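Local atomic coordinates of alpha-amylase (Eisenia fetida, PDB entry 6M4K), a protein that probably catalyses the endohydrolysis of alpha-1,4-glucosidic linkages in starch-like polysaccharides, as a calcium-binding, cold-active alpha-amylase of glycoside hydrolase family 13. Residues Q5-Y11 against R229-I233; C43-P49 against G95-D101; R179-A183 against A212-L217. All blocks are in the same frame, centred on the assembly; numbering follows the deposited sequence.

Overall arrangement
Contact 2 is the most deeply buried of the three: two neighbouring parallel strands of the eight-stranded barrel, joined by backbone bonds and covered by apolar side chains. Contacts 1 and 3 are only partly buried. In contact 1 the N-terminal segment 5-11 lies against the start of strand 232-235 of the same barrel, held by one backbone bond, an arginine, side-chain amides, aromatic rings and waters. Contact 3 joins two outer helices, with a salt bridge and a sulfate at the surface. Contact 1 touches both others: Tyr-232 packs on Tyr-99 of contact 2, and Phe-7 meets Leu-214 of contact 3. Contacts 2 and 3 do not touch; their nearest atoms are about 10 Å apart.

Contact 1: Q5-Y11 against R229-I233; sequences QYFGSYY and RNAYI
Phe-7 lies against Asn-230, and the guanidinium of Arg-229 meets Ser-9 and Tyr-11. Phe-7, Arg-229 and Asn-230 lose the most surface here. The amide of Asn-230 is stacked on the Phe-7 ring, with the two planes 24° apart and ND2 over the ring centre. The same ND2 makes two bonds, both near its amide plane. Asn-230 ND2 gives one bond to Gln-5 OE1 at 3.0 Å. The other goes to Tyr-6 O, which it meets from above the carbonyl plane. With Gln-5 in this one of its two conformers, both N-H groups are used, which probably fixes the amide; OD1 is taken by Gln-219. Phe-7 CB also lies 3.5 Å from Ile-233 CG1, and Phe-7 O accepts from Ile-233 N at 2.8 Å.

The chain of Arg-229 bends at chi2 (64°) and brings the guanidinium to segment 5-11. Arg-229 NH2 gives a weak bond to Ser-9 OG, 3.0 Å away. Both residues have two conformers, and the bond holds for this pair. Tyr-11 CB lies over one face of the guanidinium. Two waters sit in its plane: one links NE to Ser-9 OG and Asn-230 O, the other links NH1 to Tyr-10 O.

Further along, Tyr-10 CB sits over the centre of the Tyr-232 ring in a CH-pi contact, 3.5 Å from the centroid. Tyr-10 OH bonds to Asp-17 and Tyr-232 OH to His-339. The N-terminal segment thereby crosses the beginning of strand 232-235 at the N-terminal end of a TIM barrel, the catalytic fold of family 13 amylases.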
loop_
_atom_site.group_PDB
_atom_site.type_symbol
_atom_site.label_atom_id
_atom_site.label_comp_id
_atom_site.label_asym_id
_atom_site.label_seq_id
_atom_site.Cartn_x
_atom_site.Cartn_y
_atom_site.Cartn_z
ATOM N N GLN A 5 14.572 -18.986 -6.585
ATOM C CA GLN A 5 13.180 -18.890 -6.176
ATOM C C GLN A 5 12.678 -17.470 -6.398
ATOM O O GLN A 5 13.387 -16.500 -6.121
ATOM C CB GLN A 5 13.028 -19.262 -4.700
ATOM C CG GLN A 5 13.383 -20.709 -4.378
ATOM C CD GLN A 5 12.375 -21.699 -4.932
ATOM O OE1 GLN A 5 11.275 -21.324 -5.338
ATOM N NE2 GLN A 5 12.745 -22.975 -4.949
ATOM N N TYR A 6 11.457 -17.359 -6.904
ATOM C CA TYR A 6 10.821 -16.072 -7.144
ATOM C C TYR A 6 9.654 -15.909 -6.181
ATOM O O TYR A 6 8.901 -16.858 -5.936
ATOM C CB TYR A 6 10.348 -15.948 -8.599
ATOM C CG TYR A 6 9.592 -14.664 -8.887
ATOM C CD1 TYR A 6 10.235 -13.438 -8.861
ATOM C CD2 TYR A 6 8.244 -14.690 -9.193
ATOM C CE1 TYR A 6 9.545 -12.254 -9.117
ATOM C CE2 TYR A 6 7.544 -13.512 -9.463
ATOM C CZ TYR A 6 8.206 -12.308 -9.427
ATOM O OH TYR A 6 7.516 -11.142 -9.667
ATOM N N PHE A 7 9.516 -14.695 -5.641
ATOM C CA PHE A 7 8.578 -14.415 -4.558
ATOM C C PHE A 7 7.507 -13.394 -4.933
ATOM O O PHE A 7 6.793 -12.913 -4.042
ATOM C CB PHE A 7 9.345 -13.985 -3.301
ATOM C CG PHE A 7 10.257 -15.060 -2.762
ATOM C CD1 PHE A 7 11.510 -15.267 -3.317
ATOM C CD2 PHE A 7 9.850 -15.865 -1.706
ATOM C CE1 PHE A 7 12.346 -16.277 -2.827
ATOM C CE2 PHE A 7 10.680 -16.868 -1.211
ATOM C CZ PHE A 7 11.928 -17.071 -1.775
ATOM N N GLY A 8 7.359 -13.059 -6.213
ATOM C CA GLY A 8 6.415 -12.031 -6.614
ATOM C C GLY A 8 5.001 -12.495 -6.875
ATOM O O GLY A 8 4.146 -11.679 -7.241
ATOM N N SER A 9 4.702 -13.775 -6.697
ATOM C CA SER A 9 3.345 -14.266 -6.874
ATOM C C SER A 9 2.635 -14.300 -5.528
ATOM O O SER A 9 3.205 -14.724 -4.519
ATOM C CB SER A 9 3.340 -15.656 -7.514
ATOM O OG SER A 9 3.865 -16.627 -6.629
ATOM N N TYR A 10 1.398 -13.825 -5.511
ATOM C CA TYR A 10 0.580 -13.829 -4.313
ATOM C C TYR A 10 -0.574 -14.796 -4.506
ATOM O O TYR A 10 -0.824 -15.291 -5.609
ATOM C CB TYR A 10 0.093 -12.420 -3.968
ATOM C CG TYR A 10 -0.660 -11.728 -5.074
ATOM C CD1 TYR A 10 0.006 -11.025 -6.067
ATOM C CD2 TYR A 10 -2.039 -11.770 -5.121
ATOM C CE1 TYR A 10 -0.676 -10.384 -7.069
ATOM C CE2 TYR A 10 -2.737 -11.127 -6.118
ATOM C CZ TYR A 10 -2.048 -10.441 -7.096
ATOM O OH TYR A 10 -2.738 -9.803 -8.088
ATOM N N TYR A 11 -1.257 -15.090 -3.413
ATOM C CA TYR A 11 -2.298 -16.106 -3.383
ATOM C C TYR A 11 -3.562 -15.491 -2.809
ATOM O O TYR A 11 -3.553 -14.975 -1.689
ATOM C CB TYR A 11 -1.861 -17.285 -2.516
ATOM C CG TYR A 11 -2.892 -18.376 -2.454
ATOM C CD1 TYR A 11 -3.076 -19.230 -3.533
ATOM C CD2 TYR A 11 -3.688 -18.552 -1.331
ATOM C CE1 TYR A 11 -4.022 -20.226 -3.502
ATOM C CE2 TYR A 11 -4.645 -19.560 -1.292
ATOM C CZ TYR A 11 -4.797 -20.395 -2.384
ATOM O OH TYR A 11 -5.731 -21.406 -2.371
ATOM N N ARG A 229 4.444 -23.418 -2.169
ATOM C CA ARG A 229 4.237 -22.019 -2.510
ATOM C C ARG A 229 5.167 -21.140 -1.684
ATOM O O ARG A 229 5.203 -21.245 -0.451
ATOM C CB ARG A 229 2.785 -21.627 -2.248
ATOM C CG ARG A 229 2.380 -20.337 -2.894
ATOM C CD ARG A 229 2.464 -20.470 -4.401
ATOM N NE ARG A 229 2.264 -19.182 -5.045
ATOM C CZ ARG A 229 1.121 -18.809 -5.605
ATOM N NH1 ARG A 229 0.090 -19.643 -5.611
ATOM N NH2 ARG A 229 1.019 -17.611 -6.167
ATOM N N ASN A 230 5.903 -20.264 -2.358
ATOM C CA ASN A 230 6.732 -19.293 -1.664
ATOM C C ASN A 230 5.863 -18.178 -1.093
ATOM O O ASN A 230 4.789 -17.866 -1.621
ATOM C CB ASN A 230 7.719 -18.653 -2.639
ATOM C CG ASN A 230 8.733 -19.641 -3.196
ATOM O OD1 ASN A 230 9.064 -20.641 -2.558
ATOM N ND2 ASN A 230 9.258 -19.335 -4.367
ATOM N N ALA A 231 6.349 -17.569 -0.011
ATOM C CA ALA A 231 5.723 -16.359 0.512
ATOM C C ALA A 231 5.687 -15.279 -0.563
ATOM O O ALA A 231 6.520 -15.246 -1.473
ATOM C CB ALA A 231 6.536 -15.855 1.704
ATOM N N TYR A 232 4.701 -14.388 -0.458
ATOM C CA TYR A 232 4.654 -13.217 -1.324
ATOM C C TYR A 232 5.566 -12.126 -0.772
ATOM O O TYR A 232 5.444 -11.740 0.392
ATOM C CB TYR A 232 3.222 -12.692 -1.368
ATOM C CG TYR A 232 2.978 -11.468 -2.232
ATOM C CD1 TYR A 232 3.614 -11.299 -3.456
ATOM C CD2 TYR A 232 2.051 -10.495 -1.832
ATOM C CE1 TYR A 232 3.348 -10.197 -4.258
ATOM C CE2 TYR A 232 1.782 -9.388 -2.623
ATOM C CZ TYR A 232 2.430 -9.243 -3.832
ATOM O OH TYR A 232 2.180 -8.159 -4.654
ATOM N N ILE A 233 6.466 -11.606 -1.596
ATOM C CA ILE A 233 7.380 -10.547 -1.178
ATOM C C ILE A 233 7.179 -9.368 -2.114
ATOM O O ILE A 233 7.331 -9.501 -3.340
ATOM C CB ILE A 233 8.847 -11.000 -1.205
ATOM C CG1 ILE A 233 9.075 -12.218 -0.304
ATOM C CG2 ILE A 233 9.769 -9.828 -0.847
ATOM C CD1 ILE A 233 8.987 -11.909 1.160
HETATM O O HOH W 1 4.906 -18.644 -4.617
HETATM O O HOH W 2 2.524 -16.512 -2.386
HETATM O O HOH W 3 5.635 -15.899 -4.119
HETATM O O HOH W 4 -1.944 -18.098 -6.772
#

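Contact 2: C43-P49 against G95-D101; sequences CGVQVSP and GVYIYVD
Val-45 and Tyr-99 share the middle of a parallel strand pair. Backbone bonds come first. Tyr-99 N gives to Val-45 O at 2.8 Å, and Val-47 N gives to Tyr-99 O at 2.9 Å. Tyr-97 N to Cys-43 O, Val-45 N to Tyr-97 O and Asp-101 N to Val-47 O complete the set of five. The strands run 24° apart.

Apolar contacts follow. Val-45, Val-47, Ile-98 and Val-100 line one face, toward helices 27-39 and 81-93. Val-47 CG1 meets Ile-98 CG2 at 3.9 Å, and Val-47 CG2 meets Val-100 CG2 at 4.0 Å. On the face toward the barrel interior, Tyr-99 CE2 lies 4.0 Å from Gly-44 CA. A CB on Gly-44 would come too close to Tyr-99 CE2 and to Tyr-97 O. Cys-43 is disulfide-bonded to Cys-12.

A water bridges Cys-43 O and Gly-95 O; the buried Gly-44 N has no partner. A polar cluster lies at the C-terminal end. Asp-101 CG lies anti to the backbone N (chi1 -164°), which lays the carboxylate beside the Pro-49 ring. A water accepts from Gln-46 NE2 and donates to Asp-101 OD2 at 2.6 Å. Asp-101 OD1 makes a salt bridge with Arg-198 and OD2 a hydrogen bond with Tyr-67; Tyr-234 and Arg-341 bind Gln-46 OE1.

Main-chain bonds and hydrocarbon thus build the barrel wall, in contrast to its polar C-terminal end.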
loop_
_atom_site.group_PDB
_atom_site.type_symbol
_atom_site.label_atom_id
_atom_site.label_comp_id
_atom_site.label_asym_id
_atom_site.label_seq_id
_atom_site.Cartn_x
_atom_site.Cartn_y
_atom_site.Cartn_z
ATOM N N CYS A 43 -8.555 -9.131 -0.848
ATOM C CA CYS A 43 -7.737 -10.337 -0.706
ATOM C C CYS A 43 -6.903 -10.394 0.566
ATOM O O CYS A 43 -6.594 -11.501 1.033
ATOM C CB CYS A 43 -6.777 -10.458 -1.888
ATOM S SG CYS A 43 -5.518 -11.802 -1.746
ATOM N N GLY A 44 -6.487 -9.259 1.116
ATOM C CA GLY A 44 -5.537 -9.328 2.210
ATOM C C GLY A 44 -5.220 -7.960 2.772
ATOM O O GLY A 44 -5.672 -6.926 2.265
ATOM N N VAL A 45 -4.390 -7.978 3.811
ATOM C CA VAL A 45 -4.112 -6.817 4.657
ATOM C C VAL A 45 -2.617 -6.723 4.888
ATOM O O VAL A 45 -1.994 -7.701 5.310
ATOM C CB VAL A 45 -4.807 -6.950 6.025
ATOM C CG1 VAL A 45 -4.378 -5.815 6.962
ATOM C CG2 VAL A 45 -6.295 -6.960 5.846
ATOM N N GLN A 46 -2.046 -5.547 4.645
ATOM C CA GLN A 46 -0.698 -5.251 5.104
ATOM C C GLN A 46 -0.782 -4.694 6.519
ATOM O O GLN A 46 -1.504 -3.720 6.762
ATOM C CB GLN A 46 -0.054 -4.209 4.200
ATOM C CG GLN A 46 1.379 -3.895 4.541
ATOM C CD GLN A 46 1.921 -2.799 3.678
ATOM O OE1 GLN A 46 1.889 -2.900 2.448
ATOM N NE2 GLN A 46 2.409 -1.725 4.297
ATOM N N VAL A 47 -0.055 -5.305 7.447
ATOM C CA VAL A 47 -0.090 -4.924 8.857
ATOM C C VAL A 47 1.194 -4.188 9.219
ATOM O O VAL A 47 2.271 -4.458 8.676
ATOM C CB VAL A 47 -0.313 -6.149 9.770
ATOM C CG1 VAL A 47 -1.598 -6.863 9.405
ATOM C CG2 VAL A 47 0.891 -7.104 9.744
ATOM N N SER A 48 1.076 -3.259 10.178
ATOM C CA SER A 48 2.220 -2.485 10.643
ATOM C C SER A 48 3.261 -3.408 11.285
ATOM O O SER A 48 2.933 -4.522 11.710
ATOM C CB SER A 48 1.746 -1.443 11.663
ATOM O OG SER A 48 1.086 -0.360 11.020
ATOM N N PRO A 49 4.524 -2.970 11.373
ATOM C CA PRO A 49 5.587 -3.860 11.888
ATOM C C PRO A 49 5.181 -4.492 13.206
ATOM O O PRO A 49 4.829 -3.783 14.160
ATOM C CB PRO A 49 6.792 -2.916 12.041
ATOM C CG PRO A 49 6.580 -1.900 10.937
ATOM C CD PRO A 49 5.078 -1.683 10.907
ATOM N N GLY A 95 -10.219 -16.364 4.461
ATOM C CA GLY A 95 -9.678 -16.128 3.144
ATOM C C GLY A 95 -9.195 -14.713 2.909
ATOM O O GLY A 95 -9.233 -14.232 1.766
ATOM N N VAL A 96 -8.756 -14.029 3.963
ATOM C CA VAL A 96 -8.179 -12.688 3.878
ATOM C C VAL A 96 -6.797 -12.793 4.510
ATOM O O VAL A 96 -6.679 -13.076 5.708
ATOM C CB VAL A 96 -9.047 -11.648 4.597
ATOM C CG1 VAL A 96 -8.385 -10.281 4.532
ATOM C CG2 VAL A 96 -10.434 -11.593 3.965
ATOM N N TYR A 97 -5.755 -12.607 3.711
ATOM C CA TYR A 97 -4.408 -12.963 4.139
ATOM C C TYR A 97 -3.645 -11.772 4.716
ATOM O O TYR A 97 -4.068 -10.618 4.611
ATOM C CB TYR A 97 -3.671 -13.667 2.996
ATOM C CG TYR A 97 -4.461 -14.885 2.562
ATOM C CD1 TYR A 97 -4.837 -15.853 3.491
ATOM C CD2 TYR A 97 -4.906 -15.026 1.259
ATOM C CE1 TYR A 97 -5.596 -16.949 3.127
ATOM C CE2 TYR A 97 -5.665 -16.138 0.879
ATOM C CZ TYR A 97 -5.996 -17.083 1.826
ATOM O OH TYR A 97 -6.756 -18.170 1.443
ATOM N N ILE A 98 -2.508 -12.070 5.345
ATOM C CA ILE A 98 -1.754 -11.108 6.148
ATOM C C ILE A 98 -0.359 -10.953 5.561
ATOM O O ILE A 98 0.384 -11.938 5.433
ATOM C CB ILE A 98 -1.671 -11.548 7.619
ATOM C CG1 ILE A 98 -3.066 -11.682 8.230
ATOM C CG2 ILE A 98 -0.807 -10.574 8.433
ATOM C CD1 ILE A 98 -3.862 -10.374 8.309
ATOM N N TYR A 99 0.016 -9.713 5.249
ATOM C CA TYR A 99 1.362 -9.372 4.807
ATOM C C TYR A 99 2.008 -8.501 5.872
ATOM O O TYR A 99 1.461 -7.452 6.240
ATOM C CB TYR A 99 1.321 -8.650 3.460
ATOM C CG TYR A 99 0.443 -9.386 2.485
ATOM C CD1 TYR A 99 0.824 -10.618 1.970
ATOM C CD2 TYR A 99 -0.818 -8.907 2.160
ATOM C CE1 TYR A 99 -0.006 -11.321 1.106
ATOM C CE2 TYR A 99 -1.657 -9.603 1.302
ATOM C CZ TYR A 99 -1.241 -10.809 0.782
ATOM O OH TYR A 99 -2.077 -11.499 -0.070
ATOM N N VAL A 100 3.143 -8.933 6.372
ATOM C CA VAL A 100 3.825 -8.247 7.455
ATOM C C VAL A 100 4.766 -7.192 6.891
ATOM O O VAL A 100 5.554 -7.463 5.988
ATOM C CB VAL A 100 4.576 -9.260 8.330
ATOM C CG1 VAL A 100 5.659 -8.577 9.160
ATOM C CG2 VAL A 100 3.585 -9.996 9.227
ATOM N N ASP A 101 4.705 -5.986 7.456
ATOM C CA ASP A 101 5.682 -4.934 7.189
ATOM C C ASP A 101 6.980 -5.325 7.899
ATOM O O ASP A 101 7.100 -5.222 9.127
ATOM C CB ASP A 101 5.107 -3.621 7.710
ATOM C CG ASP A 101 5.809 -2.389 7.192
ATOM O OD1 ASP A 101 7.000 -2.447 6.855
ATOM O OD2 ASP A 101 5.143 -1.318 7.169
HETATM O O HOH W 5 -8.025 -13.824 -0.658
HETATM O O HOH W 6 2.551 -1.650 7.177
#

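Contact 3: R179-A183 against A212-L217; sequences RDVEA and AILGRL. With SO4 (sulfate ion), chain H.
Two outer helices of the TIM barrel meet here: helix 176-192 and the end of helix 207-214, with the type I turn from Leu-214 to Leu-217 that follows it. Arg-216, on that turn, lies across Arg-179, Asp-180 and Ala-183. Its guanidinium makes a salt bridge with Asp-180, side-on, two nitrogens to one oxygen. Arg-216 NE reaches Asp-180 OD1 at 2.8 Å, nearly along the C-O axis. Arg-216 NH2 reaches the same atom from above the carboxylate plane, a more bent bond at 136°. The third nitrogen, Arg-216 NH1, bonds back to Ala-212 O at 3.0 Å, so all three help fix the rotation of the group. One face of the guanidinium is covered by Arg-179 CB, 3.5 Å from Arg-216 CZ. Nearer the backbone, Arg-216 CB lies 3.5 Å from Ala-183 CB.

An alanine at Arg-216 is likely to leave the Asp-180 carboxylate without its cationic mate and Arg-179 CB without the flat group that covers it.

Ile-213 packs between Arg-179 and Glu-182. Ile-213 CG1 lies 4.0 Å from Arg-179 CG, and its CD1 meets the carboxylate of Glu-182. Leu-217 continues the packing onto Ala-186 and Asn-187 of helix 176-192.

The side chain of Arg-179 is extended from CG to NE and passes over Ala-212, whose CB sits against one face of the guanidinium. Gly-173 O holds NE, and Asp-209 makes a salt bridge with NH2. The outer edge faces a sulfate, probably from the crystallisation liquor. Arg-179 NH2 bonds to sulfate O3, and Arg-179 NH1 gives an almost straight bond of 174° to sulfate O4 at 2.9 Å.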
loop_
_atom_site.group_PDB
_atom_site.type_symbol
_atom_site.label_atom_id
_atom_site.label_comp_id
_atom_site.label_asym_id
_atom_site.label_seq_id
_atom_site.Cartn_x
_atom_site.Cartn_y
_atom_site.Cartn_z
ATOM N N ARG A 179 21.755 -12.738 8.272
ATOM C CA ARG A 179 20.849 -13.428 7.356
ATOM C C ARG A 179 20.077 -14.529 8.067
ATOM O O ARG A 179 18.870 -14.696 7.841
ATOM C CB ARG A 179 21.632 -14.011 6.180
ATOM C CG ARG A 179 22.305 -12.960 5.343
ATOM C CD ARG A 179 23.301 -13.573 4.370
ATOM N NE ARG A 179 23.764 -12.598 3.389
ATOM C CZ ARG A 179 24.523 -12.909 2.343
ATOM N NH1 ARG A 179 24.901 -14.169 2.157
ATOM N NH2 ARG A 179 24.889 -11.968 1.486
ATOM N N ASP A 180 20.757 -15.293 8.930
ATOM C CA ASP A 180 20.098 -16.373 9.654
ATOM C C ASP A 180 19.056 -15.830 10.623
ATOM O O ASP A 180 17.957 -16.383 10.742
ATOM C CB ASP A 180 21.135 -17.191 10.430
ATOM C CG ASP A 180 21.981 -18.085 9.539
ATOM O OD1 ASP A 180 21.636 -18.287 8.356
ATOM O OD2 ASP A 180 22.996 -18.607 10.049
ATOM N N VAL A 181 19.407 -14.770 11.353
ATOM C CA VAL A 181 18.500 -14.192 12.342
ATOM C C VAL A 181 17.256 -13.626 11.671
ATOM O O VAL A 181 16.125 -13.831 12.141
ATOM C CB VAL A 181 19.242 -13.120 13.158
ATOM C CG1 VAL A 181 18.259 -12.217 13.867
ATOM C CG2 VAL A 181 20.184 -13.787 14.161
ATOM N N GLU A 182 17.441 -12.899 10.572
ATOM C CA GLU A 182 16.297 -12.284 9.910
ATOM C C GLU A 182 15.412 -13.335 9.252
ATOM O O GLU A 182 14.179 -13.231 9.296
ATOM C CB GLU A 182 16.774 -11.205 8.941
ATOM C CG GLU A 182 17.407 -10.040 9.708
ATOM C CD GLU A 182 17.710 -8.831 8.869
ATOM O OE1 GLU A 182 18.068 -9.001 7.692
ATOM O OE2 GLU A 182 17.600 -7.701 9.413
ATOM N N ALA A 183 16.016 -14.382 8.679
ATOM C CA ALA A 183 15.210 -15.467 8.128
ATOM C C ALA A 183 14.463 -16.229 9.211
ATOM O O ALA A 183 13.342 -16.686 8.975
ATOM C CB ALA A 183 16.084 -16.416 7.313
ATOM N N ALA A 212 19.859 -13.818 -0.437
ATOM C CA ALA A 212 20.335 -14.803 0.530
ATOM C C ALA A 212 19.334 -15.011 1.658
ATOM O O ALA A 212 19.165 -16.131 2.147
ATOM C CB ALA A 212 21.681 -14.361 1.104
ATOM N N ILE A 213 18.681 -13.936 2.111
ATOM C CA ILE A 213 17.657 -14.066 3.145
ATOM C C ILE A 213 16.446 -14.818 2.607
ATOM O O ILE A 213 15.937 -15.751 3.241
ATOM C CB ILE A 213 17.276 -12.678 3.693
ATOM C CG1 ILE A 213 18.483 -12.039 4.397
ATOM C CG2 ILE A 213 16.063 -12.780 4.616
ATOM C CD1 ILE A 213 18.314 -10.550 4.670
ATOM N N LEU A 214 15.976 -14.435 1.417
ATOM C CA LEU A 214 14.806 -15.096 0.850
ATOM C C LEU A 214 15.068 -16.574 0.580
ATOM O O LEU A 214 14.154 -17.399 0.710
ATOM C CB LEU A 214 14.347 -14.384 -0.426
ATOM C CG LEU A 214 13.863 -12.938 -0.245
ATOM C CD1 LEU A 214 13.332 -12.374 -1.564
ATOM C CD2 LEU A 214 12.827 -12.792 0.850
ATOM N N GLY A 215 16.308 -16.931 0.219
ATOM C CA GLY A 215 16.649 -18.330 -0.005
ATOM C C GLY A 215 16.572 -19.194 1.237
ATOM O O GLY A 215 16.521 -20.424 1.125
ATOM N N ARG A 216 16.561 -18.580 2.419
ATOM C CA ARG A 216 16.422 -19.294 3.678
ATOM C C ARG A 216 14.970 -19.490 4.087
ATOM O O ARG A 216 14.706 -20.160 5.087
ATOM C CB ARG A 216 17.140 -18.532 4.794
ATOM C CG ARG A 216 18.657 -18.513 4.691
ATOM C CD ARG A 216 19.207 -17.351 5.517
ATOM N NE ARG A 216 20.608 -17.534 5.909
ATOM C CZ ARG A 216 21.657 -17.341 5.112
ATOM N NH1 ARG A 216 21.487 -16.966 3.852
ATOM N NH2 ARG A 216 22.887 -17.537 5.579
ATOM N N LEU A 217 14.018 -18.941 3.339
ATOM C CA LEU A 217 12.632 -18.966 3.788
ATOM C C LEU A 217 11.991 -20.325 3.553
ATOM O O LEU A 217 12.259 -20.997 2.548
ATOM C CB LEU A 217 11.806 -17.901 3.065
ATOM C CG LEU A 217 12.168 -16.451 3.371
ATOM C CD1 LEU A 217 11.175 -15.511 2.684
ATOM C CD2 LEU A 217 12.187 -16.202 4.864
HETATM S S SO4 H . 26.848 -13.942 -0.982
HETATM O O1 SO4 H . 28.093 -14.221 -1.694
HETATM O O2 SO4 H . 25.750 -13.842 -1.938
HETATM O O3 SO4 H . 26.982 -12.685 -0.256
HETATM O O4 SO4 H . 26.575 -15.023 -0.035
#